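Local coordinates for aldose-aldose oxidoreductase (Caulobacter crescentus, PDB 5A04), which probably oxidises one aldose while reducing another, using a tightly held NADP(H) cofactor as the redox carrier, at residues A[126-131]-A[308-313]. Sequence-based numbering, arbitrary orientation.
Sequences KLMIGY and REPIVG
M128 lays its CB, CG and SD against the P310 ring, with CG 3.9 Å from P310 CB, and touches V312 CG2 with its terminal methyl CE at 3.7 Å. Its CG stands anti to the backbone N (chi1 -180°) and the chain stays extended to the methyl, a reach that suits a long, unbranched apolar residue; H299 and L300 of helix 292-306 also touch it. P310 answers with a compact ring, whose CG lies 3.9 Å from L127 O. V312 is wedged between M128 and Y131. Its CG1 packs on Y131 CB at 4.0 Å, while its CB sits at the edge of the ring, near the ring plane, so the branched residue meets both neighbours at once. The strand 127-129 is an edge strand of the parallel sheet of the NAD-binding Rossmann fold, and the loop laid against it comes from the C-terminal alpha/beta domain, just ahead of helix 314-333. One main-chain hydrogen bond ties the two, I129 N donating to V312 O at 3.0 Å (166° at the hydrogen). Alongside it, G313 CA makes a CA-H...O contact with L127 O at 3.4 Å. Beyond I129 the chain turns sharply in an inverse gamma turn centred on G130, which touches the bound NADPH. At the more open end, K126 bends at its last torsion (chi4 -58°), bringing NZ to E309 OE2 in a 3.2 Å salt bridge and to R308 O in a weak hydrogen bond. A leucine in its place would probably leave the E309 carboxylate without this positive mate and free to turn.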
loop_
_atom_site.group_PDB
_atom_site.type_symbol
_atom_site.label_atom_id
_atom_site.label_comp_id
_atom_site.label_asym_id
_atom_site.label_seq_id
_atom_site.Cartn_x
_atom_site.Cartn_y
_atom_site.Cartn_z
ATOM N N LYS A 126 -4.436 12.397 -34.898
ATOM C CA LYS A 126 -3.835 12.116 -33.604
ATOM C C LYS A 126 -4.843 11.517 -32.633
ATOM O O LYS A 126 -6.054 11.747 -32.743
ATOM C CB LYS A 126 -3.224 13.393 -33.028
ATOM C CG LYS A 126 -2.030 13.856 -33.845
ATOM C CD LYS A 126 -1.374 15.091 -33.257
ATOM C CE LYS A 126 -0.331 15.644 -34.226
ATOM N NZ LYS A 126 0.701 14.621 -34.547
ATOM N N LEU A 127 -4.323 10.742 -31.689
ATOM C CA LEU A 127 -5.130 10.064 -30.678
ATOM C C LEU A 127 -4.505 10.292 -29.314
ATOM O O LEU A 127 -3.316 10.030 -29.119
ATOM C CB LEU A 127 -5.220 8.562 -30.978
ATOM C CG LEU A 127 -5.903 7.636 -29.967
ATOM C CD1 LEU A 127 -7.361 8.053 -29.694
ATOM C CD2 LEU A 127 -5.826 6.179 -30.489
ATOM N N MET A 128 -5.295 10.799 -28.377
ATOM C CA MET A 128 -4.813 11.053 -27.031
ATOM C C MET A 128 -5.803 10.475 -26.032
ATOM O O MET A 128 -7.013 10.539 -26.253
ATOM C CB MET A 128 -4.634 12.559 -26.800
ATOM C CG MET A 128 -4.126 12.892 -25.416
ATOM S SD MET A 128 -3.928 14.685 -25.252
ATOM C CE MET A 128 -3.874 14.854 -23.468
ATOM N N ILE A 129 -5.290 9.887 -24.954
ATOM C CA ILE A 129 -6.130 9.342 -23.894
ATOM C C ILE A 129 -6.186 10.334 -22.724
ATOM O O ILE A 129 -5.197 10.999 -22.413
ATOM C CB ILE A 129 -5.599 7.973 -23.411
ATOM C CG1 ILE A 129 -5.354 7.057 -24.617
ATOM C CG2 ILE A 129 -6.544 7.337 -22.377
ATOM C CD1 ILE A 129 -6.583 6.808 -25.496
ATOM N N GLY A 130 -7.336 10.408 -22.072
ATOM C CA GLY A 130 -7.581 11.433 -21.069
ATOM C C GLY A 130 -6.945 11.177 -19.715
ATOM O O GLY A 130 -7.643 11.118 -18.701
ATOM N N TYR A 131 -5.622 11.047 -19.686
ATOM C CA TYR A 131 -4.912 10.918 -18.413
ATOM C C TYR A 131 -4.565 12.302 -17.855
ATOM O O TYR A 131 -3.411 12.739 -17.884
ATOM C CB TYR A 131 -3.650 10.063 -18.582
ATOM C CG TYR A 131 -3.921 8.583 -18.877
ATOM C CD1 TYR A 131 -4.591 7.776 -17.959
ATOM C CD2 TYR A 131 -3.476 7.998 -20.057
ATOM C CE1 TYR A 131 -4.826 6.416 -18.222
ATOM C CE2 TYR A 131 -3.700 6.635 -20.320
ATOM C CZ TYR A 131 -4.369 5.864 -19.396
ATOM O OH TYR A 131 -4.583 4.530 -19.644
ATOM N N ARG A 308 3.232 17.528 -33.183
ATOM C CA ARG A 308 3.946 16.713 -32.196
ATOM C C ARG A 308 3.040 15.607 -31.658
ATOM O O ARG A 308 1.829 15.638 -31.868
ATOM C CB ARG A 308 4.462 17.590 -31.054
ATOM C CG ARG A 308 5.539 18.584 -31.477
ATOM C CD ARG A 308 5.836 19.584 -30.375
ATOM N NE ARG A 308 6.947 20.468 -30.728
ATOM C CZ ARG A 308 7.171 21.654 -30.167
ATOM N NH1 ARG A 308 6.352 22.115 -29.228
ATOM N NH2 ARG A 308 8.211 22.386 -30.552
ATOM N N GLU A 309 3.622 14.628 -30.973
ATOM C CA GLU A 309 2.838 13.512 -30.442
ATOM C C GLU A 309 2.431 13.770 -28.998
ATOM O O GLU A 309 3.244 14.221 -28.193
ATOM C CB GLU A 309 3.624 12.199 -30.533
ATOM C CG GLU A 309 4.034 11.816 -31.953
ATOM C CD GLU A 309 2.890 11.928 -32.952
ATOM O OE1 GLU A 309 1.768 11.448 -32.655
ATOM O OE2 GLU A 309 3.116 12.506 -34.040
ATOM N N PRO A 310 1.163 13.480 -28.664
ATOM C CA PRO A 310 0.714 13.674 -27.278
ATOM C C PRO A 310 1.561 12.887 -26.287
ATOM O O PRO A 310 2.016 11.787 -26.607
ATOM C CB PRO A 310 -0.726 13.152 -27.291
ATOM C CG PRO A 310 -1.165 13.263 -28.719
ATOM C CD PRO A 310 0.082 13.010 -29.545
ATOM N N ILE A 311 1.759 13.426 -25.090
ATOM C CA ILE A 311 2.553 12.719 -24.108
ATOM C C ILE A 311 1.798 11.508 -23.560
ATOM O O ILE A 311 2.409 10.598 -23.017
ATOM C CB ILE A 311 2.969 13.622 -22.945
ATOM C CG1 ILE A 311 1.743 14.117 -22.178
ATOM C CG2 ILE A 311 3.810 14.790 -23.458
ATOM C CD1 ILE A 311 2.102 14.810 -20.874
ATOM N N VAL A 312 0.475 11.504 -23.705
ATOM C CA VAL A 312 -0.326 10.338 -23.352
ATOM C C VAL A 312 -1.143 9.912 -24.578
ATOM O O VAL A 312 -2.353 10.142 -24.671
ATOM C CB VAL A 312 -1.245 10.602 -22.127
ATOM C CG1 VAL A 312 -0.410 10.623 -20.841
ATOM C CG2 VAL A 312 -2.025 11.908 -22.271
ATOM N N GLY A 313 -0.457 9.293 -25.530
ATOM C CA GLY A 313 -1.092 8.881 -26.770
ATOM C C GLY A 313 -1.785 7.537 -26.644
ATOM O O GLY A 313 -1.824 6.945 -25.566
#